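Local coordinates for antigen TpF1 (PDB 2FJC), which binds ferric iron as a dodecameric mini-ferritin of the Dps family, probably oxidising ferrous iron at its metal sites, and may also have a structural role in the outer membrane, at residues 20-25 with 81-86; 33-38 with 90-95; 37-42 with 97-102; 109-114 with 145-150; 119-124 with 135-140. All coordinates share one frame; numbering follows the deposited sequence.

Contact 1 of 5, residues 20-25 with 81-86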
# COMPACT_ATOMS: atom_id res chain seq x y z
N GLN B 20 39.27 -1.40 -1.49
CA GLN B 20 39.45 -0.28 -0.59
C GLN B 20 38.11 0.40 -0.30
O GLN B 20 37.85 0.81 0.83
CB GLN B 20 40.42 0.74 -1.15
CG GLN B 20 40.56 1.91 -0.20
CD GLN B 20 41.63 2.88 -0.61
OE1 GLN B 20 41.54 3.53 -1.66
NE2 GLN B 20 42.67 3.00 0.23
N HIS B 21 37.26 0.51 -1.31
CA HIS B 21 35.95 1.14 -1.11
C HIS B 21 35.16 0.38 -0.05
O HIS B 21 34.55 0.98 0.83
CB HIS B 21 35.15 1.17 -2.41
CG HIS B 21 35.80 1.96 -3.49
ND1 HIS B 21 36.62 3.03 -3.22
CD2 HIS B 21 35.70 1.89 -4.84
CE1 HIS B 21 37.00 3.59 -4.36
NE2 HIS B 21 36.45 2.92 -5.35
N VAL B 22 35.17 -0.95 -0.14
CA VAL B 22 34.45 -1.77 0.81
C VAL B 22 34.97 -1.48 2.22
O VAL B 22 34.19 -1.29 3.15
CB VAL B 22 34.64 -3.27 0.50
CG1 VAL B 22 34.07 -4.11 1.62
CG2 VAL B 22 33.96 -3.61 -0.81
N ALA B 23 36.29 -1.44 2.35
CA ALA B 23 36.91 -1.16 3.63
C ALA B 23 36.51 0.22 4.16
O ALA B 23 36.14 0.35 5.32
CB ALA B 23 38.41 -1.27 3.50
N ASP B 24 36.59 1.23 3.31
CA ASP B 24 36.24 2.58 3.72
C ASP B 24 34.77 2.69 4.08
O ASP B 24 34.42 3.33 5.08
CB ASP B 24 36.58 3.60 2.63
CG ASP B 24 38.09 3.83 2.47
OD1 ASP B 24 38.85 3.54 3.42
OD2 ASP B 24 38.52 4.32 1.41
N LEU B 25 33.91 2.07 3.28
CA LEU B 25 32.47 2.09 3.54
C LEU B 25 32.20 1.40 4.86
O LEU B 25 31.40 1.89 5.67
CB LEU B 25 31.71 1.37 2.42
CG LEU B 25 31.07 2.19 1.29
CD1 LEU B 25 31.48 3.65 1.33
CD2 LEU B 25 31.45 1.57 -0.04
N ALA B 81 39.31 -6.52 10.83
CA ALA B 81 40.77 -6.52 10.79
C ALA B 81 41.25 -6.06 9.40
O ALA B 81 42.11 -5.19 9.29
CB ALA B 81 41.32 -7.91 11.10
N GLU B 82 40.67 -6.63 8.34
CA GLU B 82 41.05 -6.26 6.99
C GLU B 82 40.65 -4.82 6.69
O GLU B 82 41.41 -4.08 6.07
CB GLU B 82 40.37 -7.16 5.96
CG GLU B 82 40.66 -8.64 6.12
CD GLU B 82 39.87 -9.49 5.15
OE1 GLU B 82 40.27 -9.57 3.96
OE2 GLU B 82 38.84 -10.06 5.57
N TYR B 83 39.46 -4.42 7.13
CA TYR B 83 39.00 -3.06 6.88
C TYR B 83 39.94 -2.03 7.51
O TYR B 83 40.31 -1.05 6.87
CB TYR B 83 37.58 -2.86 7.41
CG TYR B 83 36.55 -3.72 6.71
CD1 TYR B 83 36.76 -4.18 5.40
CD2 TYR B 83 35.37 -4.08 7.35
CE1 TYR B 83 35.82 -4.97 4.76
CE2 TYR B 83 34.42 -4.88 6.71
CZ TYR B 83 34.65 -5.32 5.42
OH TYR B 83 33.72 -6.11 4.80
N LEU B 84 40.32 -2.26 8.76
CA LEU B 84 41.22 -1.33 9.43
C LEU B 84 42.57 -1.29 8.72
O LEU B 84 43.25 -0.26 8.74
CB LEU B 84 41.43 -1.74 10.89
CG LEU B 84 40.21 -1.49 11.79
CD1 LEU B 84 40.53 -1.90 13.22
CD2 LEU B 84 39.83 -0.02 11.74
N ALA B 85 42.93 -2.39 8.08
CA ALA B 85 44.20 -2.45 7.36
C ALA B 85 44.14 -1.77 5.99
O ALA B 85 45.15 -1.25 5.51
CB ALA B 85 44.62 -3.91 7.19
N LEU B 86 42.97 -1.75 5.36
CA LEU B 86 42.83 -1.16 4.04
C LEU B 86 42.25 0.24 4.02
O LEU B 86 42.54 1.03 3.11
CB LEU B 86 41.93 -2.05 3.18
CG LEU B 86 42.39 -3.49 2.93
CD1 LEU B 86 41.23 -4.32 2.38
CD2 LEU B 86 43.57 -3.46 1.96
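Apolar contacts between Ala-23, Val-22, Tyr-83 and Leu-86 make up most of this crossing of two helices. CD1 is the ring atom of Tyr-83 that comes closest to the other segment, 3.5 Å from CA of Ala-23, a close fit beside the small alanine side chain. CG of Tyr-83 is anti to its own carbonyl carbon (chi1 -64°) and so lies beside the backbone N. Further along the ring, CE1 meets CG1 of Val-22 at 3.7 Å, while the valine carbonyl oxygen lies over one ring face. Leu-86 comes in at its root, CB to CB of Ala-23 at 3.6 Å.

Polar contact is slight. The extended Gln-20 side chain sends NE2 to the carbonyl O of Leu-86 in a straight but weak hydrogen bond (3.5 Å, 174°). Two partners lie just beyond the segments: the Tyr-83 hydroxyl bonds to the carbonyl of Pro-77, and OD1 of Asp-24 bonds to the backbone N of Gly-88.

The segment axes cross at 106° with a closest approach of 8.2 Å, so helix 80-86 lies athwart the long helix 8-38. A short helix of this kind, set in the long connection between the second and third bundle helices and packed at a subunit interface, is the hallmark of the Dps fold.

Contact 2 of 5, residues 33-38 with 90-95. With FE (Fe (III) ion), chain S.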
# COMPACT_ATOMS: atom_id res chain seq x y z
N HIS B 33 27.49 5.60 12.97
CA HIS B 33 26.71 5.21 14.13
C HIS B 33 27.24 5.99 15.32
O HIS B 33 26.47 6.45 16.16
CB HIS B 33 26.82 3.71 14.42
CG HIS B 33 25.88 2.87 13.61
ND1 HIS B 33 26.09 2.59 12.28
CD2 HIS B 33 24.72 2.25 13.95
CE1 HIS B 33 25.10 1.84 11.83
NE2 HIS B 33 24.26 1.62 12.83
N ASN B 34 28.56 6.16 15.37
CA ASN B 34 29.18 6.90 16.45
C ASN B 34 28.51 8.28 16.55
O ASN B 34 28.03 8.66 17.61
CB ASN B 34 30.67 7.06 16.19
CG ASN B 34 31.42 7.55 17.40
OD1 ASN B 34 31.01 8.50 18.05
ND2 ASN B 34 32.54 6.91 17.70
N TYR B 35 28.47 9.03 15.45
CA TYR B 35 27.85 10.34 15.47
C TYR B 35 26.36 10.22 15.76
O TYR B 35 25.79 11.02 16.51
CB TYR B 35 28.04 11.06 14.14
CG TYR B 35 29.50 11.22 13.77
CD1 TYR B 35 30.44 11.61 14.73
CD2 TYR B 35 29.94 10.98 12.47
CE1 TYR B 35 31.77 11.74 14.41
CE2 TYR B 35 31.28 11.12 12.14
CZ TYR B 35 32.19 11.50 13.11
OH TYR B 35 33.53 11.61 12.78
N HIS B 36 25.74 9.21 15.17
CA HIS B 36 24.33 8.95 15.34
C HIS B 36 23.99 8.85 16.83
O HIS B 36 22.97 9.38 17.29
CB HIS B 36 23.97 7.64 14.62
CG HIS B 36 22.54 7.22 14.74
ND1 HIS B 36 21.50 7.96 14.20
CD2 HIS B 36 21.97 6.11 15.27
CE1 HIS B 36 20.36 7.32 14.39
NE2 HIS B 36 20.62 6.19 15.04
N TRP B 37 24.86 8.18 17.58
CA TRP B 37 24.65 8.00 19.01
C TRP B 37 25.12 9.12 19.92
O TRP B 37 24.47 9.43 20.92
CB TRP B 37 25.36 6.73 19.47
CG TRP B 37 24.90 5.49 18.83
CD1 TRP B 37 23.62 5.17 18.49
CD2 TRP B 37 25.70 4.35 18.51
NE1 TRP B 37 23.58 3.90 17.97
CE2 TRP B 37 24.84 3.37 17.97
CE3 TRP B 37 27.07 4.06 18.63
CZ2 TRP B 37 25.29 2.12 17.55
CZ3 TRP B 37 27.52 2.82 18.21
CH2 TRP B 37 26.63 1.86 17.68
N HIS B 38 26.24 9.75 19.58
CA HIS B 38 26.81 10.74 20.46
C HIS B 38 26.68 12.22 20.17
O HIS B 38 27.21 13.03 20.92
CB HIS B 38 28.28 10.38 20.67
CG HIS B 38 28.47 8.96 21.09
ND1 HIS B 38 29.24 8.07 20.38
CD2 HIS B 38 27.96 8.27 22.14
CE1 HIS B 38 29.20 6.89 20.97
NE2 HIS B 38 28.43 6.98 22.04
N ALA B 90 39.83 7.39 9.05
CA ALA B 90 40.12 7.25 10.47
C ALA B 90 38.83 7.05 11.25
O ALA B 90 37.81 7.68 10.96
CB ALA B 90 40.86 8.50 10.96
N GLU B 91 38.88 6.17 12.24
CA GLU B 91 37.72 5.92 13.08
C GLU B 91 37.56 7.06 14.08
O GLU B 91 38.52 7.72 14.44
CB GLU B 91 37.88 4.59 13.82
CG GLU B 91 37.92 3.38 12.89
CD GLU B 91 37.54 2.10 13.59
OE1 GLU B 91 38.27 1.67 14.51
OE2 GLU B 91 36.51 1.51 13.23
N GLU B 92 36.32 7.29 14.51
CA GLU B 92 36.03 8.34 15.47
C GLU B 92 36.29 7.76 16.86
O GLU B 92 35.63 6.82 17.28
CB GLU B 92 34.57 8.79 15.36
CG GLU B 92 34.23 9.93 16.27
CD GLU B 92 35.13 11.14 16.04
OE1 GLU B 92 34.94 11.84 15.03
OE2 GLU B 92 36.03 11.37 16.88
N THR B 93 37.26 8.34 17.56
CA THR B 93 37.62 7.85 18.88
C THR B 93 36.88 8.56 20.00
O THR B 93 36.72 8.00 21.08
CB THR B 93 39.12 8.01 19.15
OG1 THR B 93 39.48 9.39 19.04
CG2 THR B 93 39.94 7.19 18.15
N GLU B 94 36.43 9.77 19.75
CA GLU B 94 35.71 10.49 20.79
C GLU B 94 34.22 10.26 20.76
O GLU B 94 33.64 9.93 19.72
CB GLU B 94 36.00 11.99 20.71
CG GLU B 94 35.53 12.69 19.46
CD GLU B 94 36.02 14.13 19.40
OE1 GLU B 94 37.26 14.34 19.39
OE2 GLU B 94 35.17 15.05 19.36
N LYS B 95 33.61 10.37 21.94
CA LYS B 95 32.17 10.23 22.12
C LYS B 95 31.74 11.63 22.51
O LYS B 95 32.59 12.47 22.82
CB LYS B 95 31.86 9.26 23.26
CG LYS B 95 31.79 7.79 22.89
CD LYS B 95 33.13 7.25 22.44
CE LYS B 95 33.08 5.75 22.31
NZ LYS B 95 34.42 5.20 21.98
FE FE S . 19.63 4.27 16.21
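Asn-34 faces Glu-92 across the junction between the end of helix 8-38, the first helix of the Dps four-helix bundle, and the loop that follows helix 80-86. The two side chains cross at about a right angle; ND2 of Asn-34 packs against CB of Glu-92 at 3.6 Å.

Next comes Tyr-35, whose hydroxyl donates to OE1 of Glu-92 over 2.7 Å, using the anti lone pair of that oxygen. CG of Glu-92 is anti to the backbone N (chi1 -176°) and the chain bends at chi2; OE1 lies at the edge of the phenol ring, in its plane. OE1 also takes a salt bridge from Arg-105.

His-36 does not touch the loop; its NE2 binds the ferric ion at 2.5 Å together with Asp-63 and Glu-67 of a second subunit. ND1 of His-38 donates to OD1 of Asn-34 at 3.0 Å, from well above the amide plane. This bond and one between NE2 and the backbone N of Ala-76 of the second subunit hold the ring's rotation. CB of Trp-37 covers one face of this imidazole, and over the opposite face CG of Lys-95 makes a CH-pi contact, 3.5 Å from the ring centroid.

Contact 3 of 5, residues 37-42 with 97-102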
# COMPACT_ATOMS: atom_id res chain seq x y z
N TRP B 37 24.86 8.18 17.58
CA TRP B 37 24.65 8.00 19.01
C TRP B 37 25.12 9.12 19.92
O TRP B 37 24.47 9.43 20.92
CB TRP B 37 25.36 6.73 19.47
CG TRP B 37 24.90 5.49 18.83
CD1 TRP B 37 23.62 5.17 18.49
CD2 TRP B 37 25.70 4.35 18.51
NE1 TRP B 37 23.58 3.90 17.97
CE2 TRP B 37 24.84 3.37 17.97
CE3 TRP B 37 27.07 4.06 18.63
CZ2 TRP B 37 25.29 2.12 17.55
CZ3 TRP B 37 27.52 2.82 18.21
CH2 TRP B 37 26.63 1.86 17.68
N HIS B 38 26.24 9.75 19.58
CA HIS B 38 26.81 10.74 20.46
C HIS B 38 26.68 12.22 20.17
O HIS B 38 27.21 13.03 20.92
CB HIS B 38 28.28 10.38 20.67
CG HIS B 38 28.47 8.96 21.09
ND1 HIS B 38 29.24 8.07 20.38
CD2 HIS B 38 27.96 8.27 22.14
CE1 HIS B 38 29.20 6.89 20.97
NE2 HIS B 38 28.43 6.98 22.04
N ILE B 39 26.00 12.59 19.10
CA ILE B 39 25.83 14.01 18.85
C ILE B 39 24.87 14.52 19.91
O ILE B 39 24.18 13.74 20.57
CB ILE B 39 25.18 14.31 17.48
CG1 ILE B 39 23.91 13.46 17.32
CG2 ILE B 39 26.18 14.07 16.37
CD1 ILE B 39 23.04 13.89 16.15
N TYR B 40 24.83 15.83 20.09
CA TYR B 40 23.93 16.46 21.03
C TYR B 40 23.73 17.87 20.53
O TYR B 40 24.56 18.41 19.79
CB TYR B 40 24.51 16.49 22.45
CG TYR B 40 25.74 17.36 22.59
CD1 TYR B 40 27.01 16.85 22.36
CD2 TYR B 40 25.62 18.70 22.96
CE1 TYR B 40 28.15 17.64 22.51
CE2 TYR B 40 26.74 19.50 23.11
CZ TYR B 40 28.00 18.96 22.88
OH TYR B 40 29.12 19.75 23.02
N GLY B 41 22.61 18.47 20.91
CA GLY B 41 22.30 19.81 20.46
C GLY B 41 20.83 19.87 20.10
O GLY B 41 20.17 18.84 19.95
N ILE B 42 20.33 21.09 19.94
CA ILE B 42 18.94 21.31 19.64
C ILE B 42 18.45 20.59 18.37
O ILE B 42 17.30 20.20 18.29
CB ILE B 42 18.67 22.84 19.57
CG1 ILE B 42 17.40 23.18 20.37
CG2 ILE B 42 18.57 23.31 18.14
CD1 ILE B 42 16.14 22.52 19.87
N ILE B 97 29.83 14.55 20.85
CA ILE B 97 30.34 15.47 19.86
C ILE B 97 29.27 16.44 19.39
O ILE B 97 28.08 16.13 19.36
CB ILE B 97 30.89 14.69 18.65
CG1 ILE B 97 31.42 15.67 17.59
CG2 ILE B 97 29.80 13.80 18.07
CD1 ILE B 97 32.12 14.99 16.42
N THR B 98 29.72 17.64 19.05
CA THR B 98 28.87 18.70 18.57
C THR B 98 28.23 18.31 17.23
O THR B 98 28.82 17.55 16.46
CB THR B 98 29.74 19.96 18.40
OG1 THR B 98 29.54 20.83 19.53
CG2 THR B 98 29.45 20.67 17.13
N ILE B 99 27.04 18.83 16.95
CA ILE B 99 26.38 18.52 15.70
C ILE B 99 27.16 19.06 14.49
O ILE B 99 27.39 18.33 13.53
CB ILE B 99 24.94 19.08 15.68
CG1 ILE B 99 24.04 18.19 16.55
CG2 ILE B 99 24.42 19.17 14.24
CD1 ILE B 99 22.58 18.63 16.62
N VAL B 100 27.57 20.32 14.54
CA VAL B 100 28.30 20.88 13.41
C VAL B 100 29.63 20.17 13.25
O VAL B 100 30.12 19.99 12.14
CB VAL B 100 28.56 22.40 13.56
CG1 VAL B 100 27.24 23.15 13.68
CG2 VAL B 100 29.43 22.67 14.75
N SER B 101 30.22 19.76 14.36
CA SER B 101 31.49 19.07 14.32
C SER B 101 31.34 17.70 13.65
O SER B 101 32.18 17.30 12.83
CB SER B 101 32.01 18.92 15.75
OG SER B 101 33.37 18.58 15.76
N ALA B 102 30.27 16.99 13.99
CA ALA B 102 30.00 15.67 13.41
C ALA B 102 29.70 15.79 11.92
O ALA B 102 30.24 15.04 11.11
CB ALA B 102 28.83 15.01 14.11
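Tyr-40 lays its ring obliquely beside the backbone of Ile-97, CD1 coming to 3.3 Å from the Ile-97 carbonyl O. Its CG lies between backbone N and carbonyl carbon (chi1 66°), the crowded position, and the side chain crosses that of Thr-98. Lys-155 of a third subunit makes a cation-pi contact with the same ring.

Ile-39 packs into the buried side. Its CG2 meets CB of Ala-102 at 3.6 Å and CG2 of Ile-97 at 4.0 Å, the two isoleucines crossing at a slant. This packing, with the hydrogen bond from N of Ile-97 to O of His-38 at 3.0 Å, ties the exit of helix 8-38 to the entry of helix 99-127 at one end of the four-helix bundle. The parallel pairing of 39-40 with 97-98 is itself loose, and the bond from N of Tyr-40 to O of Ile-97 is weak.

Ile-99 lays CG1 3.3 Å from the carbonyl O of Tyr-40 and CD1 4.0 Å from CA of Gly-41.

Contact 4 of 5, residues 109-114 with 145-150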
# COMPACT_ATOMS: atom_id res chain seq x y z
N ASP B 109 34.61 13.03 5.10
CA ASP B 109 34.73 11.64 4.70
C ASP B 109 34.01 11.37 3.37
O ASP B 109 34.47 10.57 2.55
CB ASP B 109 34.20 10.70 5.79
CG ASP B 109 35.12 10.61 6.99
OD1 ASP B 109 36.33 10.89 6.84
OD2 ASP B 109 34.65 10.25 8.09
N PHE B 110 32.88 12.04 3.18
CA PHE B 110 32.13 11.88 1.94
C PHE B 110 32.97 12.41 0.79
O PHE B 110 33.01 11.81 -0.28
CB PHE B 110 30.80 12.64 2.02
CG PHE B 110 29.70 11.89 2.74
CD1 PHE B 110 29.91 10.60 3.22
CD2 PHE B 110 28.44 12.48 2.91
CE1 PHE B 110 28.87 9.90 3.84
CE2 PHE B 110 27.40 11.78 3.53
CZ PHE B 110 27.62 10.49 4.00
N GLU B 111 33.63 13.54 1.00
CA GLU B 111 34.46 14.13 -0.03
C GLU B 111 35.65 13.22 -0.32
O GLU B 111 36.04 13.05 -1.47
CB GLU B 111 34.92 15.53 0.39
CG GLU B 111 33.77 16.52 0.51
CD GLU B 111 34.18 17.85 1.14
OE1 GLU B 111 34.91 17.83 2.14
OE2 GLU B 111 33.74 18.90 0.64
N TYR B 112 36.23 12.64 0.72
CA TYR B 112 37.35 11.74 0.53
C TYR B 112 36.86 10.56 -0.32
O TYR B 112 37.53 10.17 -1.27
CB TYR B 112 37.91 11.25 1.87
CG TYR B 112 38.69 9.97 1.79
CD1 TYR B 112 38.05 8.73 1.86
CD2 TYR B 112 40.08 9.98 1.63
CE1 TYR B 112 38.77 7.54 1.77
CE2 TYR B 112 40.81 8.79 1.55
CZ TYR B 112 40.15 7.57 1.62
OH TYR B 112 40.84 6.38 1.51
N LEU B 113 35.71 9.99 0.03
CA LEU B 113 35.16 8.87 -0.74
C LEU B 113 34.89 9.28 -2.18
O LEU B 113 35.16 8.53 -3.11
CB LEU B 113 33.85 8.35 -0.14
CG LEU B 113 33.94 7.41 1.06
CD1 LEU B 113 32.55 7.04 1.53
CD2 LEU B 113 34.73 6.17 0.67
N SER B 114 34.36 10.48 -2.35
CA SER B 114 34.05 10.99 -3.67
C SER B 114 35.28 11.02 -4.58
O SER B 114 35.21 10.58 -5.73
CB SER B 114 33.45 12.39 -3.56
OG SER B 114 33.00 12.85 -4.82
N LYS B 145 25.12 14.82 -3.84
CA LYS B 145 23.96 15.48 -3.29
C LYS B 145 24.14 15.67 -1.78
O LYS B 145 23.85 16.75 -1.26
CB LYS B 145 22.69 14.68 -3.58
CG LYS B 145 21.42 15.43 -3.23
CD LYS B 145 20.17 14.69 -3.70
CE LYS B 145 18.90 15.51 -3.48
NZ LYS B 145 18.93 16.81 -4.24
N ALA B 146 24.63 14.64 -1.10
CA ALA B 146 24.83 14.73 0.35
C ALA B 146 25.91 15.76 0.71
O ALA B 146 25.75 16.52 1.66
CB ALA B 146 25.20 13.36 0.92
N ILE B 147 26.99 15.78 -0.05
CA ILE B 147 28.08 16.72 0.18
C ILE B 147 27.55 18.15 0.02
O ILE B 147 27.84 19.03 0.83
CB ILE B 147 29.24 16.46 -0.81
CG1 ILE B 147 29.91 15.13 -0.45
CG2 ILE B 147 30.25 17.60 -0.78
CD1 ILE B 147 30.96 14.67 -1.45
N TRP B 148 26.76 18.37 -1.03
CA TRP B 148 26.18 19.69 -1.25
C TRP B 148 25.26 20.10 -0.10
O TRP B 148 25.33 21.23 0.39
CB TRP B 148 25.39 19.72 -2.56
CG TRP B 148 24.47 20.88 -2.63
CD1 TRP B 148 24.81 22.20 -2.64
CD2 TRP B 148 23.03 20.83 -2.64
NE1 TRP B 148 23.68 22.98 -2.65
CE2 TRP B 148 22.57 22.17 -2.65
CE3 TRP B 148 22.09 19.79 -2.64
CZ2 TRP B 148 21.22 22.49 -2.66
CZ3 TRP B 148 20.74 20.12 -2.65
CH2 TRP B 148 20.32 21.46 -2.66
N MET B 149 24.39 19.19 0.34
CA MET B 149 23.48 19.52 1.42
C MET B 149 24.23 19.79 2.71
O MET B 149 23.91 20.74 3.41
CB MET B 149 22.43 18.41 1.61
CG MET B 149 21.33 18.44 0.55
SD MET B 149 19.81 17.55 0.99
CE MET B 149 19.96 16.06 -0.06
N LEU B 150 25.23 18.98 3.02
CA LEU B 150 26.00 19.18 4.23
C LEU B 150 26.68 20.55 4.17
O LEU B 150 26.71 21.29 5.17
CB LEU B 150 27.04 18.08 4.39
CG LEU B 150 26.48 16.73 4.85
CD1 LEU B 150 27.56 15.67 4.81
CD2 LEU B 150 25.93 16.88 6.27
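Around Phe-110 and Ile-147, whose CA atoms lie 6.6 Å apart, helices 99-127 and 130-154 run roughly antiparallel, the segment axes 148° apart in direction and 9.8 Å apart at their closest. Ile-147 covers the most ground. Its CG1, anti to the carbonyl carbon (chi1 -70°), reaches across to CB of Phe-110 at 3.6 Å, and CD1 continues to the backbone of the opposing helix, 3.7 Å from O of Phe-110. One turn further on, CB of Ser-114 meets the same CD1. The second branch, CG2, meets CG of Glu-111 at 3.9 Å, the side chains crossing at a slant, while the carboxylate of that glutamate turns to a salt bridge with Lys-107.

This is the packing of the third and fourth helices of a ferritin-like four-helix bundle, and the Phe-110 ring points into the bundle core. There the Phe-110 and Leu-150 side chains cross at about a right angle, CD2 of the ring lying 3.8 Å from CD1 of Leu-150, with Ala-146 close by, its CB 3.8 Å from CE2. Tyr-54, from helix 44-71, meets the Phe-110 ring edge-to-face, and Leu-28 of helix 8-38 touches it too.

Contact 5 of 5, residues 119-124 with 135-140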
# COMPACT_ATOMS: atom_id res chain seq x y z
N GLN B 119 38.21 8.12 -9.05
CA GLN B 119 39.36 7.48 -9.66
C GLN B 119 38.93 6.14 -10.24
O GLN B 119 39.34 5.77 -11.34
CB GLN B 119 40.48 7.27 -8.64
CG GLN B 119 40.87 8.53 -7.91
CD GLN B 119 41.91 8.28 -6.83
OE1 GLN B 119 41.85 7.28 -6.11
NE2 GLN B 119 42.86 9.20 -6.71
N THR B 120 38.09 5.43 -9.50
CA THR B 120 37.60 4.15 -9.94
C THR B 120 36.70 4.30 -11.16
O THR B 120 36.79 3.52 -12.11
CB THR B 120 36.82 3.46 -8.83
OG1 THR B 120 37.65 3.35 -7.67
CG2 THR B 120 36.40 2.06 -9.27
N GLN B 121 35.85 5.32 -11.17
CA GLN B 121 34.98 5.50 -12.31
C GLN B 121 35.80 5.79 -13.55
O GLN B 121 35.47 5.30 -14.62
CB GLN B 121 33.89 6.56 -12.02
CG GLN B 121 33.96 7.90 -12.71
CD GLN B 121 33.85 7.86 -14.22
OE1 GLN B 121 32.95 7.23 -14.79
NE2 GLN B 121 34.76 8.56 -14.88
N VAL B 122 36.89 6.54 -13.40
CA VAL B 122 37.76 6.84 -14.53
C VAL B 122 38.40 5.55 -15.04
O VAL B 122 38.43 5.30 -16.24
CB VAL B 122 38.87 7.87 -14.15
CG1 VAL B 122 39.95 7.92 -15.22
CG2 VAL B 122 38.25 9.25 -13.98
N LEU B 123 38.89 4.72 -14.12
CA LEU B 123 39.50 3.45 -14.50
C LEU B 123 38.51 2.58 -15.25
O LEU B 123 38.81 2.05 -16.32
CB LEU B 123 39.97 2.68 -13.27
CG LEU B 123 41.28 3.11 -12.60
CD1 LEU B 123 41.56 2.22 -11.39
CD2 LEU B 123 42.42 3.01 -13.60
N ALA B 124 37.33 2.44 -14.68
CA ALA B 124 36.28 1.63 -15.28
C ALA B 124 35.88 2.15 -16.65
O ALA B 124 35.71 1.39 -17.59
CB ALA B 124 35.08 1.58 -14.37
N ILE B 135 27.82 1.53 -11.50
CA ILE B 135 27.68 1.34 -10.07
C ILE B 135 28.35 2.48 -9.30
O ILE B 135 27.73 3.09 -8.42
CB ILE B 135 28.29 -0.02 -9.63
CG1 ILE B 135 27.40 -1.16 -10.12
CG2 ILE B 135 28.47 -0.06 -8.11
CD1 ILE B 135 27.96 -2.55 -9.83
N ILE B 136 29.61 2.77 -9.61
CA ILE B 136 30.29 3.85 -8.90
C ILE B 136 29.64 5.20 -9.17
O ILE B 136 29.47 6.00 -8.26
CB ILE B 136 31.80 3.92 -9.26
CG1 ILE B 136 32.58 2.93 -8.39
CG2 ILE B 136 32.36 5.31 -9.00
CD1 ILE B 136 32.26 1.54 -8.69
N THR B 137 29.28 5.45 -10.42
CA THR B 137 28.65 6.73 -10.76
C THR B 137 27.35 6.95 -9.97
O THR B 137 27.08 8.07 -9.54
CB THR B 137 28.34 6.81 -12.28
OG1 THR B 137 29.56 6.73 -13.02
CG2 THR B 137 27.65 8.12 -12.61
N ASP B 138 26.56 5.90 -9.77
CA ASP B 138 25.32 6.03 -9.01
C ASP B 138 25.64 6.46 -7.59
O ASP B 138 24.96 7.31 -7.01
CB ASP B 138 24.54 4.71 -8.97
CG ASP B 138 23.80 4.41 -10.27
OD1 ASP B 138 23.68 5.33 -11.12
OD2 ASP B 138 23.33 3.26 -10.44
N ILE B 139 26.66 5.85 -7.01
CA ILE B 139 27.09 6.17 -5.67
C ILE B 139 27.64 7.60 -5.64
O ILE B 139 27.36 8.35 -4.72
CB ILE B 139 28.17 5.18 -5.22
CG1 ILE B 139 27.55 3.78 -5.09
CG2 ILE B 139 28.79 5.64 -3.92
CD1 ILE B 139 28.57 2.67 -4.84
N LEU B 140 28.40 7.95 -6.66
CA LEU B 140 28.97 9.29 -6.78
C LEU B 140 27.83 10.32 -6.81
O LEU B 140 27.96 11.41 -6.24
CB LEU B 140 29.77 9.37 -8.08
CG LEU B 140 31.27 9.70 -8.11
CD1 LEU B 140 31.94 9.51 -6.76
CD2 LEU B 140 31.90 8.81 -9.18
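An angle of 150° between the segment directions, with the axes 9.3 Å apart at closest, makes this a roughly antiparallel pairing of helices 99-127 and 130-154; across it the CA atoms of Gln-121 and Ile-136 come to 6.0 Å. Both helices continue beyond the segments to the tight turn that joins them, so this is the hairpin end of the third and fourth helices of the four-helix bundle.

Ile-136 uses both branches. CG2, anti to its own backbone N, presses on CB of Gln-121 at 3.6 Å; CG1 meets CG2 of Thr-120 at 4.0 Å, those two side chains crossing at about a right angle. One turn along, Leu-140 brings CD2 to 4.1 Å from the same Gln-121 CB, crossing that side chain likewise. Ala-130 of a neighbouring subunit packs on Gln-121 and Thr-137, and its Val-131 on Leu-140.

No hydrogen bond spans the two segments, although two of the residues in contact carry hydroxyls. Both hydroxyls have partners outside the segments: OG1 of Thr-120 bonds to NE2 of His-21 on helix 8-38, and OG1 of Thr-137 to the carbonyl of Asp-133 one turn back on its own helix. The contacts of Ile-136 and Leu-140 with Thr-120 and the Gln-121 methylenes are apolar.

The five contacts trace one subunit from end to end. Contacts 2 and 3, with centres 10 Å apart, share Trp-37 and His-38, and Tyr-35 packs on Ile-97 and Ala-102 between them. Contacts 4 and 5 lie along the same helix pair, 15 Å apart between centres, the second nested inside the loop closed by the first. Contact 1 touches contact 4 (a probable Asp-24 to Tyr-112 hydrogen bond), contact 5 (likewise His-21 to Thr-120) and contact 2, where Leu-84 packs on Glu-91. Iron lies nearest contact 2, through His-36; the side chain of Val-22 is about 11 Å and that of Ile-39 about 10 Å from a bound ferric ion. Contacts 3 and 5 lie 31 Å apart between centres.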